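Side-chain contacts in ornithine carbamoyltransferase, mitochondrial (PDB 3SDS), which probably catalyses transfer of the carbamoyl group from carbamoyl phosphate to L-ornithine, giving L-citrulline and phosphate in arginine biosynthesis: residues A[161-166]-A[202-207]; A[191-194]-A[199-202]; A[262-267]-A[286-291]; A[306-311]-A[318-323]. One frame throughout, in Å; residues are numbered along the deposited sequence.

Contact 1: residues A[161-166]-A[202-207]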
# COMPACT_ATOMS: atom_id res chain seq x y z
N ALA A 161 -0.32 -22.31 -12.15
CA ALA A 161 -1.10 -21.58 -13.14
C ALA A 161 -1.07 -22.27 -14.51
O ALA A 161 -2.12 -22.45 -15.14
CB ALA A 161 -0.60 -20.16 -13.27
N ASP A 162 0.13 -22.66 -14.95
CA ASP A 162 0.28 -23.24 -16.27
C ASP A 162 -0.48 -24.55 -16.40
O ASP A 162 -1.18 -24.77 -17.41
CB ASP A 162 1.75 -23.38 -16.65
CG ASP A 162 2.40 -22.04 -16.92
OD1 ASP A 162 1.66 -21.02 -16.88
OD2 ASP A 162 3.63 -21.99 -17.16
N PHE A 163 -0.40 -25.40 -15.38
CA PHE A 163 -1.17 -26.66 -15.41
C PHE A 163 -2.69 -26.46 -15.27
O PHE A 163 -3.44 -27.21 -15.89
CB PHE A 163 -0.57 -27.74 -14.50
CG PHE A 163 0.45 -28.59 -15.19
CD1 PHE A 163 1.74 -28.11 -15.39
CD2 PHE A 163 0.10 -29.83 -15.71
CE1 PHE A 163 2.69 -28.90 -16.08
CE2 PHE A 163 1.05 -30.62 -16.42
CZ PHE A 163 2.33 -30.15 -16.59
N LEU A 164 -3.13 -25.44 -14.52
CA LEU A 164 -4.54 -25.07 -14.52
C LEU A 164 -5.01 -24.78 -15.93
O LEU A 164 -6.10 -25.20 -16.32
CB LEU A 164 -4.79 -23.82 -13.66
CG LEU A 164 -6.24 -23.26 -13.62
CD1 LEU A 164 -7.29 -24.35 -13.31
CD2 LEU A 164 -6.38 -22.14 -12.62
N THR A 165 -4.17 -24.06 -16.69
CA THR A 165 -4.53 -23.61 -18.01
C THR A 165 -4.63 -24.82 -18.92
O THR A 165 -5.61 -24.96 -19.66
CB THR A 165 -3.50 -22.62 -18.56
OG1 THR A 165 -3.18 -21.65 -17.56
CG2 THR A 165 -4.04 -21.92 -19.79
N ILE A 166 -3.62 -25.69 -18.86
CA ILE A 166 -3.56 -26.89 -19.71
C ILE A 166 -4.78 -27.77 -19.42
O ILE A 166 -5.47 -28.18 -20.36
CB ILE A 166 -2.17 -27.65 -19.55
CG1 ILE A 166 -1.01 -26.76 -20.04
CG2 ILE A 166 -2.16 -29.02 -20.27
CD1 ILE A 166 0.38 -27.18 -19.55
N PHE A 202 12.29 -24.90 -15.31
CA PHE A 202 12.70 -25.88 -14.30
C PHE A 202 11.50 -26.49 -13.55
O PHE A 202 11.33 -27.73 -13.58
CB PHE A 202 13.74 -25.31 -13.34
CG PHE A 202 14.96 -24.72 -14.03
CD1 PHE A 202 15.34 -25.16 -15.30
CD2 PHE A 202 15.74 -23.76 -13.40
CE1 PHE A 202 16.43 -24.62 -15.94
CE2 PHE A 202 16.83 -23.22 -14.01
CZ PHE A 202 17.20 -23.65 -15.29
N ASP A 203 10.65 -25.64 -12.95
CA ASP A 203 9.49 -26.10 -12.18
C ASP A 203 8.41 -26.74 -13.05
O ASP A 203 7.79 -27.74 -12.64
CB ASP A 203 8.88 -24.97 -11.35
CG ASP A 203 9.32 -24.98 -9.89
OD1 ASP A 203 9.37 -26.05 -9.23
OD2 ASP A 203 9.61 -23.88 -9.39
N LEU A 204 8.18 -26.17 -14.23
CA LEU A 204 7.24 -26.75 -15.20
C LEU A 204 7.64 -28.21 -15.51
O LEU A 204 6.80 -29.13 -15.43
CB LEU A 204 7.20 -25.90 -16.47
CG LEU A 204 6.39 -26.29 -17.72
CD1 LEU A 204 4.94 -26.58 -17.38
CD2 LEU A 204 6.46 -25.19 -18.79
N ALA A 205 8.93 -28.40 -15.84
CA ALA A 205 9.50 -29.75 -16.06
C ALA A 205 9.23 -30.73 -14.91
O ALA A 205 8.79 -31.85 -15.16
CB ALA A 205 11.01 -29.67 -16.34
N ILE A 206 9.49 -30.30 -13.67
CA ILE A 206 9.27 -31.14 -12.47
C ILE A 206 7.77 -31.52 -12.31
O ILE A 206 7.44 -32.65 -11.94
CB ILE A 206 9.82 -30.45 -11.16
CG1 ILE A 206 11.35 -30.28 -11.22
CG2 ILE A 206 9.43 -31.22 -9.89
CD1 ILE A 206 11.94 -29.45 -10.09
N ALA A 207 6.89 -30.56 -12.60
CA ALA A 207 5.45 -30.79 -12.57
C ALA A 207 5.02 -31.78 -13.65
O ALA A 207 4.43 -32.83 -13.34
CB ALA A 207 4.71 -29.47 -12.71
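Phe-163 on helix 156-169 and Ala-207 on helix 199-210 mark the closest approach of the two backbones, their CA atoms 8.3 Å apart, a gap wide enough for a ring to fill from one side and small aliphatic groups from the other. The CD1-CE1 side of the Phe-163 ring carries the contact. Its CE1 lies 3.5 Å from CD1 of Leu-204, and the same methyl reaches the adjoining CD1 of the ring at 4.1 Å. Ala-207 adds its CB at 4.0 Å from CE1 of Phe-163, so one ring carbon touches two residues about one helical turn apart. With CG of Leu-204 opposite the backbone N (chi1 176°), its branch swings out toward the partner helix and lies at roughly a right angle to the Phe-163 side chain. No hydrogen bond crosses between the segments; the contact is wholly apolar and buried. Polar ties run beside it: Asp-203 receives the backbone N of His-155 on OD2, and Ser-28 and Ile-29 on OD1, while Asp-162 OD1 is bonded to Gln-158 NE2. Leu-186 and Val-213 also pack on the Phe-163 ring. Helix 327-347 lies against helix 156-169 and helix 227-237 against helix 199-210, while helix 34-51 touches both segments; the contact thus joins an interdomain helix of the carbamoyltransferase fold to the first helix of the ornithine-binding domain.

Contact 2: residues A[191-194]-A[199-202]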
# COMPACT_ATOMS: atom_id res chain seq x y z
N ILE A 191 4.88 -31.35 -24.33
CA ILE A 191 5.20 -29.91 -24.25
C ILE A 191 6.57 -29.63 -24.90
O ILE A 191 7.55 -30.32 -24.65
CB ILE A 191 5.14 -29.36 -22.76
CG1 ILE A 191 3.73 -29.49 -22.18
CG2 ILE A 191 5.62 -27.90 -22.66
CD1 ILE A 191 3.65 -29.20 -20.68
N ALA A 192 6.62 -28.61 -25.74
CA ALA A 192 7.88 -28.21 -26.33
C ALA A 192 8.27 -26.83 -25.85
O ALA A 192 7.53 -25.85 -26.05
CB ALA A 192 7.80 -28.25 -27.84
N TRP A 193 9.42 -26.76 -25.20
CA TRP A 193 10.01 -25.50 -24.78
C TRP A 193 11.09 -25.07 -25.77
O TRP A 193 12.05 -25.83 -26.04
CB TRP A 193 10.60 -25.65 -23.37
CG TRP A 193 11.22 -24.37 -22.87
CD1 TRP A 193 12.40 -23.79 -23.30
CD2 TRP A 193 10.68 -23.51 -21.86
NE1 TRP A 193 12.61 -22.61 -22.61
CE2 TRP A 193 11.58 -22.42 -21.73
CE3 TRP A 193 9.53 -23.55 -21.07
CZ2 TRP A 193 11.35 -21.38 -20.81
CZ3 TRP A 193 9.30 -22.52 -20.17
CH2 TRP A 193 10.21 -21.45 -20.04
N VAL A 194 10.96 -23.86 -26.32
CA VAL A 194 11.97 -23.34 -27.26
C VAL A 194 12.50 -22.00 -26.75
O VAL A 194 11.75 -21.03 -26.66
CB VAL A 194 11.41 -23.20 -28.71
CG1 VAL A 194 12.47 -22.67 -29.67
CG2 VAL A 194 10.87 -24.52 -29.21
N ASN A 199 14.35 -20.47 -14.61
CA ASN A 199 13.50 -20.78 -13.45
C ASN A 199 12.12 -21.36 -13.78
O ASN A 199 11.75 -22.39 -13.20
CB ASN A 199 13.41 -19.59 -12.47
CG ASN A 199 12.93 -18.27 -13.13
OD1 ASN A 199 12.46 -18.23 -14.27
ND2 ASN A 199 13.03 -17.19 -12.36
N VAL A 200 11.40 -20.73 -14.70
CA VAL A 200 10.05 -21.17 -15.06
C VAL A 200 10.03 -22.58 -15.65
O VAL A 200 9.29 -23.45 -15.17
CB VAL A 200 9.36 -20.17 -16.00
CG1 VAL A 200 8.18 -20.84 -16.73
CG2 VAL A 200 8.90 -18.87 -15.22
N LEU A 201 10.86 -22.81 -16.67
CA LEU A 201 11.01 -24.15 -17.25
C LEU A 201 11.33 -25.20 -16.18
O LEU A 201 10.69 -26.27 -16.13
CB LEU A 201 12.07 -24.15 -18.34
CG LEU A 201 12.55 -25.53 -18.80
CD1 LEU A 201 11.39 -26.34 -19.36
CD2 LEU A 201 13.66 -25.40 -19.81
N PHE A 202 12.29 -24.90 -15.31
CA PHE A 202 12.70 -25.88 -14.30
C PHE A 202 11.50 -26.49 -13.55
O PHE A 202 11.33 -27.73 -13.58
CB PHE A 202 13.74 -25.31 -13.34
CG PHE A 202 14.96 -24.72 -14.03
CD1 PHE A 202 15.34 -25.16 -15.30
CD2 PHE A 202 15.74 -23.76 -13.40
CE1 PHE A 202 16.43 -24.62 -15.94
CE2 PHE A 202 16.83 -23.22 -14.01
CZ PHE A 202 17.20 -23.65 -15.29
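Trp-193, near the end of strand 190-194, lays its indole against Leu-201 in the first turn of helix 199-210, where the CA atoms of the two residues are 7.7 Å apart. A chi1 of -180° swings the indole away from its own backbone N and carries the ring across to the helix. Its CB meets the Leu-201 CD1 methyl at 4.1 Å. At CG the two methyls of Leu-201 share the approach, and beyond it they diverge along the indole: CD2 follows the five-membered ring past CD1 and NE1 of Trp-193, while CD1 of Leu-201 sits by CD2 and CE3. Farther out the leucine CB takes over. It stands 3.5 Å from the centroid of the Trp-193 six-membered ring, only 4° off the ring normal, in a CH-pi contact over that ring, toward the rim of the indole. At the far end, CH2 of Trp-193 comes 3.7 Å from the backbone N of Leu-201, and here Val-200 arrives from another direction, its CG1 lying near the ring plane at the edge, 3.9 Å from CH2. One residue thus covers the face and its neighbour the edge. The indole NE1 is bonded to the carbonyl O of Asp-196 in the intervening loop, which helps fix the rotation of the ring. Helix 199-210 opens with Asn-199, which probably binds L-ornithine. Strand 190-194 lies between strands 214-218 and 261-264 in the parallel sheet, and helix 199-210 is the crossover of the beta-alpha-beta unit that leads from it to strand 214-218.

Contact 3: residues A[262-267]-A[286-291]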
# COMPACT_ATOMS: atom_id res chain seq x y z
N ILE A 262 3.34 -25.39 -27.45
CA ILE A 262 4.66 -24.77 -27.57
C ILE A 262 4.83 -23.58 -26.61
O ILE A 262 3.99 -22.68 -26.57
CB ILE A 262 5.02 -24.41 -29.03
CG1 ILE A 262 5.05 -25.68 -29.90
CG2 ILE A 262 6.39 -23.73 -29.09
CD1 ILE A 262 5.12 -25.42 -31.41
N VAL A 263 5.91 -23.60 -25.83
CA VAL A 263 6.20 -22.57 -24.84
C VAL A 263 7.54 -21.87 -25.10
O VAL A 263 8.52 -22.50 -25.47
CB VAL A 263 6.27 -23.13 -23.39
CG1 VAL A 263 5.86 -22.07 -22.42
CG2 VAL A 263 5.39 -24.30 -23.22
N THR A 264 7.55 -20.55 -24.89
CA THR A 264 8.79 -19.80 -24.81
C THR A 264 8.77 -18.78 -23.64
O THR A 264 7.84 -18.75 -22.84
CB THR A 264 9.15 -19.15 -26.18
OG1 THR A 264 10.51 -18.66 -26.15
CG2 THR A 264 8.17 -18.02 -26.56
N ASP A 265 9.82 -17.95 -23.57
CA ASP A 265 10.02 -16.96 -22.52
C ASP A 265 11.00 -15.90 -23.01
O ASP A 265 11.86 -16.19 -23.85
CB ASP A 265 10.62 -17.66 -21.29
CG ASP A 265 10.60 -16.78 -20.03
OD1 ASP A 265 10.27 -15.57 -20.13
OD2 ASP A 265 10.91 -17.31 -18.93
N THR A 266 10.89 -14.69 -22.47
CA THR A 266 11.92 -13.64 -22.60
C THR A 266 13.35 -14.20 -22.54
O THR A 266 13.63 -15.09 -21.72
CB THR A 266 11.72 -12.55 -21.49
OG1 THR A 266 11.12 -11.38 -22.07
CG2 THR A 266 13.04 -12.13 -20.83
N TRP A 267 14.24 -13.70 -23.39
CA TRP A 267 15.65 -14.13 -23.32
C TRP A 267 16.36 -13.39 -22.18
O TRP A 267 17.56 -13.12 -22.24
CB TRP A 267 16.38 -13.93 -24.67
CG TRP A 267 15.77 -14.66 -25.87
CD1 TRP A 267 15.00 -15.81 -25.85
CD2 TRP A 267 15.89 -14.28 -27.25
NE1 TRP A 267 14.64 -16.15 -27.13
CE2 TRP A 267 15.17 -15.24 -28.01
CE3 TRP A 267 16.54 -13.23 -27.92
CZ2 TRP A 267 15.08 -15.18 -29.41
CZ3 TRP A 267 16.45 -13.17 -29.32
CH2 TRP A 267 15.72 -14.13 -30.05
N PHE A 286 15.70 -19.36 -32.98
CA PHE A 286 14.85 -19.71 -31.83
C PHE A 286 13.47 -19.01 -31.73
O PHE A 286 12.66 -19.38 -30.87
CB PHE A 286 15.64 -19.62 -30.52
CG PHE A 286 16.59 -20.77 -30.29
CD1 PHE A 286 16.22 -21.86 -29.49
CD2 PHE A 286 17.87 -20.78 -30.88
CE1 PHE A 286 17.10 -22.93 -29.28
CE2 PHE A 286 18.75 -21.85 -30.68
CZ PHE A 286 18.36 -22.93 -29.88
N LYS A 287 13.18 -18.05 -32.61
CA LYS A 287 11.90 -17.34 -32.64
C LYS A 287 10.72 -18.25 -33.03
O LYS A 287 10.70 -18.77 -34.15
CB LYS A 287 11.97 -16.16 -33.62
CG LYS A 287 10.78 -15.21 -33.57
CD LYS A 287 10.77 -14.27 -34.77
CE LYS A 287 9.83 -13.08 -34.55
NZ LYS A 287 9.44 -12.43 -35.82
N VAL A 288 9.74 -18.40 -32.13
CA VAL A 288 8.54 -19.19 -32.41
C VAL A 288 7.67 -18.55 -33.51
O VAL A 288 7.24 -17.40 -33.39
CB VAL A 288 7.70 -19.44 -31.12
CG1 VAL A 288 6.44 -20.22 -31.44
CG2 VAL A 288 8.51 -20.20 -30.08
N THR A 289 7.45 -19.31 -34.59
CA THR A 289 6.68 -18.84 -35.76
C THR A 289 5.75 -19.91 -36.33
O THR A 289 5.94 -21.09 -36.09
CB THR A 289 7.58 -18.35 -36.94
OG1 THR A 289 8.38 -19.43 -37.46
CG2 THR A 289 8.47 -17.18 -36.53
N SER A 290 4.74 -19.48 -37.10
CA SER A 290 3.90 -20.40 -37.85
C SER A 290 4.76 -21.36 -38.68
O SER A 290 4.54 -22.58 -38.65
CB SER A 290 2.93 -19.63 -38.76
N GLU A 291 5.75 -20.80 -39.40
CA GLU A 291 6.64 -21.59 -40.27
C GLU A 291 7.47 -22.64 -39.50
O GLU A 291 7.76 -23.70 -40.05
CB GLU A 291 7.53 -20.69 -41.14
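Val-288 forms a small apolar contact with Ile-262 and Thr-264, by which the loop leading into helix 290-296 packs against strand 261-264 of the parallel sheet in the ornithine-binding domain. Each branch of the valine has its own partner. CG1 lies 4.2 Å from CG2 of Ile-262, and CG2 lies 4.1 Å from CB of Thr-264, with the threonine methyl only slightly farther off. Ile-262 and Thr-264, two apart on the strand, both direct their side chains to this side, while Val-263 between them faces away. The Thr-264 and Val-288 side chains run past one another in opposite directions instead of meeting head on. The rotation of Thr-264 (chi1 -168°) puts OG1 beside the carbonyl carbon, where it bonds to the carbonyl O of Val-194 on the adjacent strand, and leaves CB and CG2 to meet CG2 of Val-288. Beyond Val-288, Thr-289 N-caps helix 290-296, its OG1 bonded to the N of Leu-292. With its hydroxyl engaged within the sheet, Thr-264 offers carbon to Val-288; between these segments the contact rests on apolar packing, with no hydrogen bond across it.

Contact 4: residues A[306-311]-A[318-323]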
# COMPACT_ATOMS: atom_id res chain seq x y z
N HIS A 306 3.23 -18.45 -22.97
CA HIS A 306 4.32 -17.53 -22.62
C HIS A 306 3.85 -16.86 -21.31
O HIS A 306 2.71 -16.42 -21.21
CB HIS A 306 4.48 -16.51 -23.74
CG HIS A 306 5.67 -15.59 -23.63
ND1 HIS A 306 6.06 -15.01 -22.44
CD2 HIS A 306 6.50 -15.11 -24.57
CE1 HIS A 306 7.12 -14.24 -22.65
NE2 HIS A 306 7.40 -14.28 -23.94
N CYS A 307 4.70 -16.77 -20.30
CA CYS A 307 4.22 -16.27 -19.00
C CYS A 307 4.23 -14.75 -18.79
O CYS A 307 3.92 -14.28 -17.69
CB CYS A 307 4.98 -16.95 -17.85
SG CYS A 307 6.69 -16.43 -17.77
N LEU A 308 4.61 -13.98 -19.81
CA LEU A 308 4.55 -12.50 -19.76
C LEU A 308 5.54 -11.85 -18.77
O LEU A 308 5.91 -12.47 -17.77
CB LEU A 308 3.13 -12.00 -19.49
CG LEU A 308 2.03 -12.49 -20.42
CD1 LEU A 308 0.77 -11.75 -20.10
CD2 LEU A 308 2.40 -12.31 -21.89
N PRO A 309 6.00 -10.61 -19.06
CA PRO A 309 5.72 -9.82 -20.27
C PRO A 309 6.41 -10.44 -21.48
O PRO A 309 7.41 -11.16 -21.32
CB PRO A 309 6.35 -8.47 -19.97
CG PRO A 309 7.52 -8.81 -19.07
CD PRO A 309 7.05 -9.98 -18.23
N ARG A 310 5.87 -10.15 -22.65
CA ARG A 310 6.37 -10.64 -23.92
C ARG A 310 7.13 -9.53 -24.63
O ARG A 310 6.66 -8.39 -24.66
CB ARG A 310 5.20 -11.12 -24.78
CG ARG A 310 5.54 -11.52 -26.21
CD ARG A 310 5.22 -10.40 -27.19
NE ARG A 310 5.36 -10.84 -28.57
CZ ARG A 310 4.86 -10.20 -29.62
NH1 ARG A 310 4.17 -9.08 -29.46
NH2 ARG A 310 5.04 -10.68 -30.85
N HIS A 311 8.30 -9.84 -25.19
CA HIS A 311 8.98 -8.96 -26.15
C HIS A 311 8.92 -9.59 -27.53
O HIS A 311 8.65 -10.80 -27.63
CB HIS A 311 10.41 -8.64 -25.72
CG HIS A 311 10.48 -7.90 -24.42
ND1 HIS A 311 10.89 -8.49 -23.24
CD2 HIS A 311 10.17 -6.62 -24.10
CE1 HIS A 311 10.83 -7.61 -22.26
NE2 HIS A 311 10.40 -6.46 -22.76
N GLU A 318 1.71 -12.70 -35.27
CA GLU A 318 0.75 -13.62 -35.85
C GLU A 318 0.42 -14.76 -34.89
O GLU A 318 -0.76 -15.08 -34.70
CB GLU A 318 1.29 -14.15 -37.17
CG GLU A 318 0.41 -15.20 -37.83
CD GLU A 318 1.24 -16.28 -38.50
OE1 GLU A 318 2.27 -16.71 -37.89
OE2 GLU A 318 0.86 -16.70 -39.62
N VAL A 319 1.45 -15.35 -34.26
CA VAL A 319 1.25 -16.45 -33.30
C VAL A 319 0.62 -15.96 -32.01
O VAL A 319 -0.36 -16.53 -31.54
CB VAL A 319 2.56 -17.22 -32.98
CG1 VAL A 319 2.36 -18.20 -31.83
CG2 VAL A 319 3.06 -17.96 -34.21
N PHE A 320 1.19 -14.89 -31.45
CA PHE A 320 0.80 -14.36 -30.13
C PHE A 320 -0.69 -14.07 -30.05
O PHE A 320 -1.31 -14.36 -29.03
CB PHE A 320 1.61 -13.09 -29.81
CG PHE A 320 1.56 -12.66 -28.35
CD1 PHE A 320 2.20 -13.41 -27.35
CD2 PHE A 320 0.91 -11.47 -27.99
CE1 PHE A 320 2.17 -13.00 -26.01
CE2 PHE A 320 0.87 -11.05 -26.65
CZ PHE A 320 1.50 -11.82 -25.65
N TYR A 321 -1.25 -13.53 -31.13
CA TYR A 321 -2.63 -13.07 -31.14
C TYR A 321 -3.61 -14.01 -31.84
O TYR A 321 -4.80 -13.69 -31.93
CB TYR A 321 -2.75 -11.66 -31.73
CG TYR A 321 -2.11 -10.58 -30.89
CD1 TYR A 321 -2.57 -10.31 -29.60
CD2 TYR A 321 -1.03 -9.83 -31.37
CE1 TYR A 321 -1.99 -9.33 -28.83
CE2 TYR A 321 -0.43 -8.84 -30.60
CZ TYR A 321 -0.92 -8.59 -29.33
OH TYR A 321 -0.36 -7.62 -28.55
N SER A 322 -3.14 -15.16 -32.31
CA SER A 322 -4.04 -16.15 -32.91
C SER A 322 -4.96 -16.82 -31.86
O SER A 322 -4.78 -16.65 -30.64
CB SER A 322 -3.27 -17.21 -33.71
OG SER A 322 -2.36 -17.94 -32.90
N GLU A 323 -5.93 -17.58 -32.36
CA GLU A 323 -6.80 -18.39 -31.51
C GLU A 323 -6.03 -19.55 -30.87
O GLU A 323 -6.55 -20.26 -29.99
CB GLU A 323 -8.03 -18.87 -32.30
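Arg-310 leaves the backbone with CG opposite N (chi1 173°) and then bends sharply at chi2 (-99°), a turn that lays its outer half over the ring of Phe-320; the phenylalanine, with a chi1 of -165°, extends from helix 317-320 to meet it. The aliphatic stem makes the nearest approach, CG of Arg-310 lying 3.7 Å from CE1 of Phe-320. CD of Arg-310 hangs over the middle of the same face, 4.1 Å from the ring centroid, a CH-pi contact. Past it the guanidinium lies flat on the aromatic plane, almost parallel to it but displaced, with CZ of Arg-310 4.7 Å from the centroid of Phe-320: an off-centre cation-pi stack. Leu-308 comes in at the rim, where its CD2 lies in the ring plane 3.9 Å from CZ of Phe-320. The charged end of Arg-310 has further partners: NH2 forms a salt bridge to Asp-317 and a hydrogen bond to the carbonyl O of Val-315, which probably help to hold the group flat. Within the loop, Leu-308 N donates to His-306 ND1 at 3.2 Å, a bond that spans Cys-307. Asp-113 of a neighbouring subunit is bonded to the hydroxyl of Tyr-321, and Val-117 of that subunit packs on Leu-308. Residues 306-309, His-Cys-Leu-Pro with a cis peptide before Pro-309, form the signature loop of ornithine carbamoyltransferases, in which Cys-307 is probably the proton acceptor and, with Leu-308, probably binds carbamoyl phosphate.

How the contacts relate
Contacts 1 and 2 are buried and apolar, and share helix 199-210: contact 1 sets it against helix 156-169, contact 2 against strand 190-194. Leu-204 links them, its CD2 packing on CZ3 of Trp-193. Contact 3 is also buried but lies farther from the centre of the chain; its strand 261-264 neighbours strand 190-194, so contacts 2 and 3 reach neighbouring strands of the same sheet. Contact 4 differs in chemistry: it is a largely buried contact with a charged, partly exposed arginine, at the subunit interface. His-311 there is bonded to Thr-266 OG1 of contact 3, while Cys-307 SG packs against Val-200 of contact 2.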